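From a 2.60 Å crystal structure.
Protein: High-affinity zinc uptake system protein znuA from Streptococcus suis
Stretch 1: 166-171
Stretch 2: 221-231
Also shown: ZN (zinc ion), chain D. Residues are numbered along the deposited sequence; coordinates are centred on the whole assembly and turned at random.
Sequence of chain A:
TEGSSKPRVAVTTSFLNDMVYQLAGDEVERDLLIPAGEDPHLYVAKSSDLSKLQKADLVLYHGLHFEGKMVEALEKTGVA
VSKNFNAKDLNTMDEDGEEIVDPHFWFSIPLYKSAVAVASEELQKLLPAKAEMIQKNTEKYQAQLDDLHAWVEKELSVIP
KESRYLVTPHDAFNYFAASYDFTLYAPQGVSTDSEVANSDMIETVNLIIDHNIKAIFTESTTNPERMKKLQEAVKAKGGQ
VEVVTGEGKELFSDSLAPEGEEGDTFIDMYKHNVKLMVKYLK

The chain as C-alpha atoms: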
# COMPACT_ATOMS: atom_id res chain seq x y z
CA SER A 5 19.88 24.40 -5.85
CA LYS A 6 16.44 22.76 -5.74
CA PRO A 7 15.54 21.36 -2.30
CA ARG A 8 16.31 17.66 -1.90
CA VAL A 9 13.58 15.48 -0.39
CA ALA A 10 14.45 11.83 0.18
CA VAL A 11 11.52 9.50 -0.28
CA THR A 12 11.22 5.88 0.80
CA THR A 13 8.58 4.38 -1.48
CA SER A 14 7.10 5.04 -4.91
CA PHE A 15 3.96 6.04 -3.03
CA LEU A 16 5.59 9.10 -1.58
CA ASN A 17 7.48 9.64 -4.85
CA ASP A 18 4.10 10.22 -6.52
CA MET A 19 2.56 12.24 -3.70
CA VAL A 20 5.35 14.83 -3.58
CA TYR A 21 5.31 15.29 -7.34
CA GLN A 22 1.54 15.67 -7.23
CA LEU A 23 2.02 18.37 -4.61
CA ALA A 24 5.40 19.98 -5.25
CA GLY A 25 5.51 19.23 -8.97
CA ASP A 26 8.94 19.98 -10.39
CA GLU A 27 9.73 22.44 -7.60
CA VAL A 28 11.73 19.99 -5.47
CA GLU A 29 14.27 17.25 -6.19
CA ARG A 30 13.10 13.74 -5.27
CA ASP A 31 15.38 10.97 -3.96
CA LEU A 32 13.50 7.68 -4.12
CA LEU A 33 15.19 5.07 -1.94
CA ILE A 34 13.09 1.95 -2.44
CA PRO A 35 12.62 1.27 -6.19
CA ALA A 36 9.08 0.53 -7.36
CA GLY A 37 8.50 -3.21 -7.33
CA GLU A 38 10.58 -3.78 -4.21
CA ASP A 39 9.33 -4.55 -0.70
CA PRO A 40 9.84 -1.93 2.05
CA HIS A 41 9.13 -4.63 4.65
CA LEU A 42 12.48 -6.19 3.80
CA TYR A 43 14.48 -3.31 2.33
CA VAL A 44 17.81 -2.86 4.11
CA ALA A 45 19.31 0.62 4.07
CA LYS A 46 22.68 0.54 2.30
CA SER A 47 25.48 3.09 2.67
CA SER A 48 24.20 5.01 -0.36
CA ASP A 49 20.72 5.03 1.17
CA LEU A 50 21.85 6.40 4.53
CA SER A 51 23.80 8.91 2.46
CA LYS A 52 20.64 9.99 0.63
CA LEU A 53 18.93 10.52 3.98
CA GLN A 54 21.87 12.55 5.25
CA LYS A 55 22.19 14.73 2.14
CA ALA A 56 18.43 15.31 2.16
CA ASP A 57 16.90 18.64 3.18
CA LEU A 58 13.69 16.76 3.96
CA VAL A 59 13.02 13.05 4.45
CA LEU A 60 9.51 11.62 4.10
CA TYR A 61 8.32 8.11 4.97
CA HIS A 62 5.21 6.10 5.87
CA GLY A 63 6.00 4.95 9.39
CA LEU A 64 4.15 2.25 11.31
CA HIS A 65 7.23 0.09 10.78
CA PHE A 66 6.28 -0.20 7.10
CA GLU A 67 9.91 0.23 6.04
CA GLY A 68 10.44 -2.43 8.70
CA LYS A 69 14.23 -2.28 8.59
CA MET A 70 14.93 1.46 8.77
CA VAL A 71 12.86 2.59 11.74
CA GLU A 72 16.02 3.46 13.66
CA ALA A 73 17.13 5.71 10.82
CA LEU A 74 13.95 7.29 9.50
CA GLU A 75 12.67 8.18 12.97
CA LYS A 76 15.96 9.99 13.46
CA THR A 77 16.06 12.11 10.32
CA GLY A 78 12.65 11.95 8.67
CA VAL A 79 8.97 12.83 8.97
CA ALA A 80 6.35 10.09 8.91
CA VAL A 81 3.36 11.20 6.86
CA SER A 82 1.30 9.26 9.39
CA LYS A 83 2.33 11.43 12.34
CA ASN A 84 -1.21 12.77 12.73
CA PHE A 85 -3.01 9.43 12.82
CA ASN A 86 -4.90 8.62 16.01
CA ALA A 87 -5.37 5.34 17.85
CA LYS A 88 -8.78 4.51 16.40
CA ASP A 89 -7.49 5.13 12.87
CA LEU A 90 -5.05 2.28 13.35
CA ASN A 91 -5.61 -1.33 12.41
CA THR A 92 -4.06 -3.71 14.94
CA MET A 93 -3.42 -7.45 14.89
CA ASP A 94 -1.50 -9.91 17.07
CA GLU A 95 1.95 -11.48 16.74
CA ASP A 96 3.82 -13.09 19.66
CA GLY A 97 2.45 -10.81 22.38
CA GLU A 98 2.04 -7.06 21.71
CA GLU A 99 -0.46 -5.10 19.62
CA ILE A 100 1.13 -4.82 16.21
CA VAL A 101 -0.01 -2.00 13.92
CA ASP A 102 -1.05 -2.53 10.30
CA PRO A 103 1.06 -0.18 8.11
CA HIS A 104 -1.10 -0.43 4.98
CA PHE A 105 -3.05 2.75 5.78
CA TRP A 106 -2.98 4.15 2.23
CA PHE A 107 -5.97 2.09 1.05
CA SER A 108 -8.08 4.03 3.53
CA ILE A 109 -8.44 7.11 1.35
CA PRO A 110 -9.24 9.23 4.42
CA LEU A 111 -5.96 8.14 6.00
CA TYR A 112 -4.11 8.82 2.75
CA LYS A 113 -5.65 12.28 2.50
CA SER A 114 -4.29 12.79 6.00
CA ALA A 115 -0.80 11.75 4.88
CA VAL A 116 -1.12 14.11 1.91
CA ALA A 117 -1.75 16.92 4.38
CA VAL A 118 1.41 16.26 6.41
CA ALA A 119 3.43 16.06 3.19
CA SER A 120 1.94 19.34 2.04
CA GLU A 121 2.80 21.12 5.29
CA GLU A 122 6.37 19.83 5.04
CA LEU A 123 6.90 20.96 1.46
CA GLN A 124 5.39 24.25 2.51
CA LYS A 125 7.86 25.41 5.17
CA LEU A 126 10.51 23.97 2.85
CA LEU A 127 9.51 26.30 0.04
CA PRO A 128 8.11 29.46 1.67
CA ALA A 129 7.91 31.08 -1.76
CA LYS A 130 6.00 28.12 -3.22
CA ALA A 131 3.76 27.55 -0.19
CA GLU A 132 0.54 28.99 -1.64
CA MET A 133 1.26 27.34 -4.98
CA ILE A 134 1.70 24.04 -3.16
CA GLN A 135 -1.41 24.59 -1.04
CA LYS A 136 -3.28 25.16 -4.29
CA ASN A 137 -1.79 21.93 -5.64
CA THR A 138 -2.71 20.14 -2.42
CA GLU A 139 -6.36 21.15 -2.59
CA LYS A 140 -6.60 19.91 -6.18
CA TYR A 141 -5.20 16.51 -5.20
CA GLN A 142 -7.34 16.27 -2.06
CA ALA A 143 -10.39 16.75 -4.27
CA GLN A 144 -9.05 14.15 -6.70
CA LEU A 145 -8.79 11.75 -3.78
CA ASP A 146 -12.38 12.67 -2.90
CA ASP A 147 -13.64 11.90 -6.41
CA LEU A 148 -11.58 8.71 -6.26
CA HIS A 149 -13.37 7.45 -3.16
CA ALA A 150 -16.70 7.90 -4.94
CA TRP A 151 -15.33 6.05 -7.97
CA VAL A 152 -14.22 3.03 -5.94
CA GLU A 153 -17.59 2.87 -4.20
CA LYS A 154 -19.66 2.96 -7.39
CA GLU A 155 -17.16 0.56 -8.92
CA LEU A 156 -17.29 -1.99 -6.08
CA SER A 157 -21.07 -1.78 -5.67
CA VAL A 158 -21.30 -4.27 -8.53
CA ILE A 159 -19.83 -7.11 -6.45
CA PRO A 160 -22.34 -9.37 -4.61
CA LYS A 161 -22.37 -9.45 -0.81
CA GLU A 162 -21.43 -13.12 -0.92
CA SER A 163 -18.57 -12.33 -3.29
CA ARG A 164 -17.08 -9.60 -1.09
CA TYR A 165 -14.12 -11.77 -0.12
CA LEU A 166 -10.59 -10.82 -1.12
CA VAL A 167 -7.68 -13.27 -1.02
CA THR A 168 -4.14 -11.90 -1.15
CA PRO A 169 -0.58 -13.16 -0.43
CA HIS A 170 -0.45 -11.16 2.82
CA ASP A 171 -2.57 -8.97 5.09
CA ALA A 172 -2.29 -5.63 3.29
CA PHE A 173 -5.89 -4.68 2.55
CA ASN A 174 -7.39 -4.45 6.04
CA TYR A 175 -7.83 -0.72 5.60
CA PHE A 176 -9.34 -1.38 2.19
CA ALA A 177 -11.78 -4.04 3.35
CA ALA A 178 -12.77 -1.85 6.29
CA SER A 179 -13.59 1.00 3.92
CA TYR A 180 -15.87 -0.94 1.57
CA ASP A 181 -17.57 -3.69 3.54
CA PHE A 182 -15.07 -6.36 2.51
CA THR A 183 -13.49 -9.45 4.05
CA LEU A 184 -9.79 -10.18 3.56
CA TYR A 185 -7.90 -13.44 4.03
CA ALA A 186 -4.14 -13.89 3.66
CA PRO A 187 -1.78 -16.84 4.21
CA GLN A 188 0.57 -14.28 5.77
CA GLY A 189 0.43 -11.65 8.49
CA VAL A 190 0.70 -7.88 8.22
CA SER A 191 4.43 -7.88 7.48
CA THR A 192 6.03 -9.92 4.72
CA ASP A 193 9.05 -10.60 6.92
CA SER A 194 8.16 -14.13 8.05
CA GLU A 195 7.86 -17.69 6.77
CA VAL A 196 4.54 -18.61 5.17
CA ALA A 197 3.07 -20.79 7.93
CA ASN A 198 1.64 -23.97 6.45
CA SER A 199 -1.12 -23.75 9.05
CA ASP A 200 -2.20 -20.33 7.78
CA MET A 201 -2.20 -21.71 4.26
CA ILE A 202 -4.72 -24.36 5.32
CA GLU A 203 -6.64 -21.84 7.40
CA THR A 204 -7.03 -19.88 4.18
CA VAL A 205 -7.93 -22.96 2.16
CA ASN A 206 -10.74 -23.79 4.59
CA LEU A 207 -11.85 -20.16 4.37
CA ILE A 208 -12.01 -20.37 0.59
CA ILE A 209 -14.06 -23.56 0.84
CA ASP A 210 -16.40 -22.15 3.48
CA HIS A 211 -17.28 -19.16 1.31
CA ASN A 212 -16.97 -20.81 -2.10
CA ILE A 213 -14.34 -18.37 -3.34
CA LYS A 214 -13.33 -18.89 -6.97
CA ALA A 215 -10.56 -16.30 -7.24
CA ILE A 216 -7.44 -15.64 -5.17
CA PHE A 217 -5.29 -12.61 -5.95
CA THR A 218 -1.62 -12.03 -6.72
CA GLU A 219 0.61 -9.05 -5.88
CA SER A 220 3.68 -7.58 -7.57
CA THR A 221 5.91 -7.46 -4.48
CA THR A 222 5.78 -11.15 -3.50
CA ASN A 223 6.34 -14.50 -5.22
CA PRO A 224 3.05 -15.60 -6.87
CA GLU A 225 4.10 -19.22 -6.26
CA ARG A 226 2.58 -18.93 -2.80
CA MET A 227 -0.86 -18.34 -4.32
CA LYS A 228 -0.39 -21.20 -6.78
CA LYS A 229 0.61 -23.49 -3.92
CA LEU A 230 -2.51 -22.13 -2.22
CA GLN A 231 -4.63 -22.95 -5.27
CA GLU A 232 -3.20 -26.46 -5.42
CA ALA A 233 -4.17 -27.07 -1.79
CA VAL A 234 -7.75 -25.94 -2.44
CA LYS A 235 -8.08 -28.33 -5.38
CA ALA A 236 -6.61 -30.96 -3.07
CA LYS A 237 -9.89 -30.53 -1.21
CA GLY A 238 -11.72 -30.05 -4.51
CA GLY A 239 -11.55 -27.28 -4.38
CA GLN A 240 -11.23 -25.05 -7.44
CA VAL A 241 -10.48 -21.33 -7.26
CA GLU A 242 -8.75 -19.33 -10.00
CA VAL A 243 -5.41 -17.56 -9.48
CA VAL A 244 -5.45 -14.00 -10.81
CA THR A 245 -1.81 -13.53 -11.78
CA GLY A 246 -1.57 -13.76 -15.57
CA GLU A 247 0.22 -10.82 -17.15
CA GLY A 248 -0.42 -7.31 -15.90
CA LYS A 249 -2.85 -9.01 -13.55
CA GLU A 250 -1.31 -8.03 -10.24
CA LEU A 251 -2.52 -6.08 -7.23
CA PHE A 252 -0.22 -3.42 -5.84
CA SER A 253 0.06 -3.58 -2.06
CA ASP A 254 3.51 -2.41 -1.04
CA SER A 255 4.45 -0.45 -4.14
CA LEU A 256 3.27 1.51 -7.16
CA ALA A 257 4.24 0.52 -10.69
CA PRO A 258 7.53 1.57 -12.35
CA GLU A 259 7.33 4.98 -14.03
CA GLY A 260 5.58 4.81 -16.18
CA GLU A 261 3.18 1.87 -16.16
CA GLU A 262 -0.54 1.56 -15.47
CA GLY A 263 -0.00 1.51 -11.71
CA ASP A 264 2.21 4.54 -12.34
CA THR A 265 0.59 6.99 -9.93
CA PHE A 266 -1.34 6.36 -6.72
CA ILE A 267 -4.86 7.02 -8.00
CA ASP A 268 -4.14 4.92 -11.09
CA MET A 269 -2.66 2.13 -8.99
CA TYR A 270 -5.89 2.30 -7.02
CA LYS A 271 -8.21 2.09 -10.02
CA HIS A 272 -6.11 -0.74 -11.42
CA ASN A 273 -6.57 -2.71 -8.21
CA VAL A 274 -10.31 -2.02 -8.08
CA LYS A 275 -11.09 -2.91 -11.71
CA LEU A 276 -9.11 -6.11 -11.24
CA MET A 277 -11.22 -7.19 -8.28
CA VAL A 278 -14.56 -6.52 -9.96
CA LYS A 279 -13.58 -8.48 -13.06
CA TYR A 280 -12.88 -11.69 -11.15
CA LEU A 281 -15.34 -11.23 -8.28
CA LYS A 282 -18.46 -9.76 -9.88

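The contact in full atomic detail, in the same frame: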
# COMPACT_ATOMS: atom_id res chain seq x y z
N LEU A 166 -11.85 -11.02 -0.42
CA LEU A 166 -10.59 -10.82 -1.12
C LEU A 166 -9.51 -11.73 -0.56
O LEU A 166 -9.35 -11.84 0.66
CB LEU A 166 -10.15 -9.36 -1.01
CG LEU A 166 -8.88 -8.94 -1.75
CD1 LEU A 166 -9.01 -9.19 -3.23
CD2 LEU A 166 -8.59 -7.47 -1.48
N VAL A 167 -8.77 -12.40 -1.44
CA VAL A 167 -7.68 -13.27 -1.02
C VAL A 167 -6.36 -12.79 -1.61
O VAL A 167 -6.20 -12.73 -2.82
CB VAL A 167 -7.92 -14.73 -1.42
CG1 VAL A 167 -6.77 -15.60 -0.95
CG2 VAL A 167 -9.24 -15.22 -0.86
N THR A 168 -5.42 -12.45 -0.73
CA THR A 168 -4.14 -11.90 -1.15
C THR A 168 -3.01 -12.62 -0.44
O THR A 168 -3.23 -13.27 0.58
CB THR A 168 -4.08 -10.40 -0.85
OG1 THR A 168 -4.16 -10.19 0.56
CG2 THR A 168 -5.22 -9.67 -1.54
N PRO A 169 -1.78 -12.51 -0.98
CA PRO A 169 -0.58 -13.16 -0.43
C PRO A 169 -0.31 -12.79 1.03
O PRO A 169 0.17 -13.63 1.79
CB PRO A 169 0.53 -12.63 -1.33
CG PRO A 169 -0.14 -12.36 -2.62
CD PRO A 169 -1.50 -11.85 -2.26
N HIS A 170 -0.59 -11.55 1.42
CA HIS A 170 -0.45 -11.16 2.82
C HIS A 170 -1.43 -10.07 3.23
O HIS A 170 -2.04 -9.41 2.39
CB HIS A 170 1.00 -10.76 3.14
CG HIS A 170 1.37 -9.39 2.68
ND1 HIS A 170 1.59 -9.08 1.36
CD2 HIS A 170 1.59 -8.24 3.38
CE1 HIS A 170 1.91 -7.80 1.25
NE2 HIS A 170 1.92 -7.27 2.47
N ASP A 171 -1.58 -9.89 4.54
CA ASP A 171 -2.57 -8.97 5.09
C ASP A 171 -2.20 -7.52 4.82
O ASP A 171 -1.50 -6.89 5.62
CB ASP A 171 -2.70 -9.20 6.59
CG ASP A 171 -4.11 -8.98 7.09
OD1 ASP A 171 -4.91 -8.36 6.36
OD2 ASP A 171 -4.42 -9.44 8.21
N THR A 221 4.76 -7.50 -5.38
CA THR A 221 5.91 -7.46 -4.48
C THR A 221 6.31 -8.81 -3.88
O THR A 221 7.39 -8.93 -3.30
CB THR A 221 5.71 -6.42 -3.35
OG1 THR A 221 4.34 -6.39 -2.96
CG2 THR A 221 6.13 -5.04 -3.82
N THR A 222 5.45 -9.82 -4.01
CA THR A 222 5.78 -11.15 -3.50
C THR A 222 5.71 -12.23 -4.57
O THR A 222 5.11 -12.04 -5.62
CB THR A 222 4.89 -11.56 -2.30
OG1 THR A 222 3.51 -11.56 -2.70
CG2 THR A 222 5.07 -10.59 -1.14
N ASN A 223 6.32 -13.38 -4.28
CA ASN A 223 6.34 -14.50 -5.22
C ASN A 223 4.98 -15.17 -5.37
O ASN A 223 4.49 -15.79 -4.42
CB ASN A 223 7.38 -15.53 -4.79
CG ASN A 223 8.79 -14.97 -4.76
OD1 ASN A 223 9.14 -14.10 -5.57
ND2 ASN A 223 9.60 -15.45 -3.83
N PRO A 224 4.38 -15.06 -6.56
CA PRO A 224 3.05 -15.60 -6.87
C PRO A 224 2.95 -17.11 -6.66
O PRO A 224 1.84 -17.66 -6.65
CB PRO A 224 2.88 -15.27 -8.36
CG PRO A 224 3.78 -14.10 -8.59
CD PRO A 224 4.95 -14.32 -7.69
N GLU A 225 4.09 -17.78 -6.49
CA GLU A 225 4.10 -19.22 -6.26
C GLU A 225 3.25 -19.57 -5.05
O GLU A 225 2.54 -20.57 -5.04
CB GLU A 225 5.53 -19.71 -6.05
CG GLU A 225 5.94 -20.85 -6.97
CD GLU A 225 5.05 -22.07 -6.82
OE1 GLU A 225 4.33 -22.40 -7.79
OE2 GLU A 225 5.07 -22.70 -5.74
N ARG A 226 3.33 -18.73 -4.03
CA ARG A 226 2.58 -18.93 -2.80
C ARG A 226 1.09 -19.09 -3.07
O ARG A 226 0.43 -19.91 -2.44
CB ARG A 226 2.80 -17.76 -1.86
CG ARG A 226 2.00 -17.85 -0.58
CD ARG A 226 2.00 -16.52 0.14
NE ARG A 226 3.35 -15.97 0.25
CZ ARG A 226 3.64 -14.85 0.89
NH1 ARG A 226 2.68 -14.16 1.49
NH2 ARG A 226 4.89 -14.41 0.94
N MET A 227 0.57 -18.30 -4.00
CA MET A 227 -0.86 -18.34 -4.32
C MET A 227 -1.19 -19.53 -5.21
O MET A 227 -2.33 -19.99 -5.24
CB MET A 227 -1.32 -17.03 -4.96
CG MET A 227 -1.12 -15.81 -4.08
SD MET A 227 -1.95 -15.92 -2.49
CE MET A 227 -3.65 -15.66 -2.96
N LYS A 228 -0.19 -20.02 -5.94
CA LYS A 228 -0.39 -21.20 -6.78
C LYS A 228 -0.23 -22.48 -5.97
O LYS A 228 -0.79 -23.52 -6.31
CB LYS A 228 0.54 -21.19 -7.98
CG LYS A 228 0.06 -20.27 -9.10
CD LYS A 228 0.69 -20.62 -10.43
CE LYS A 228 0.02 -19.86 -11.57
NZ LYS A 228 0.64 -20.16 -12.89
N LYS A 229 0.54 -22.40 -4.89
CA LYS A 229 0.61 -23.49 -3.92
C LYS A 229 -0.65 -23.47 -3.06
O LYS A 229 -1.04 -24.49 -2.48
CB LYS A 229 1.86 -23.37 -3.05
CG LYS A 229 3.05 -24.17 -3.56
CD LYS A 229 2.81 -25.66 -3.42
CE LYS A 229 3.97 -26.47 -3.97
NZ LYS A 229 3.81 -27.93 -3.69
N LEU A 230 -1.27 -22.30 -2.98
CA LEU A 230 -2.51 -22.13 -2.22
C LEU A 230 -3.68 -22.66 -3.03
O LEU A 230 -4.61 -23.25 -2.49
CB LEU A 230 -2.73 -20.65 -1.90
CG LEU A 230 -3.96 -20.28 -1.08
CD1 LEU A 230 -3.93 -20.96 0.28
CD2 LEU A 230 -4.05 -18.77 -0.92
N GLN A 231 -3.63 -22.44 -4.34
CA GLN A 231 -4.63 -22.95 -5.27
C GLN A 231 -4.61 -24.47 -5.31
O GLN A 231 -5.65 -25.12 -5.31
CB GLN A 231 -4.36 -22.40 -6.67
CG GLN A 231 -5.02 -23.19 -7.78
CD GLN A 231 -4.63 -22.70 -9.15
OE1 GLN A 231 -3.46 -22.76 -9.54
NE2 GLN A 231 -5.61 -22.19 -9.89
ZN ZN D . 2.68 -5.31 2.99

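Val-167, at the end of a strand, and the loop residues Thr-168 to His-170 pack against the helix that includes Glu-225 to Gln-231, and against Thr-222 ahead of it. The contact is small, burying 323 Å² over both sides, and it centres on Pro-169, whose CA lies 6.5 Å from the CA of Met-227. The proline ring is the bump. It sits in a hollow lined by Thr-222, Arg-226 and Met-227: Pro-169 CB comes within 3.4 Å of Thr-222 OG1, Pro-169 CG lies 3.9 Å from Met-227 CG, and Pro-169 CA is 3.7 Å from Met-227 SD.

Met-227 is the complementary bump from the helix. With all three chi angles in m, its side chain folds so that the terminal methyl reaches the strand end, where Met-227 CE packs 3.7 Å from Val-167 CG1 and 4.0 Å from the backbone C of Thr-168. One turn further along, Leu-230 adds a looser contact, its CD2 4.2 Å from the same Val-167 CG1, so this one methyl touches both helix side chains. Thr-168 points away from the helix, and its OG1 instead donates a hydrogen bond to His-170 O (2.9 Å), bracing the loop from within.

The one hydrogen bond across the contact runs from Arg-226 NH1 to Pro-169 O, at 2.6 Å with a bent N-H...O angle of 131°. The extended arginine side chain reaches up to the flank of the loop, and the carbonyl meets the edge of the guanidinium, near its plane. His-170 CB lies at that edge too, 4.1 Å from Arg-226 NH1. Beyond this, the His-170 ring extends to the zinc ion, which NE2 binds at 2.2 Å alongside ligands elsewhere in the structure; the packed proline thus immediately precedes a metal ligand.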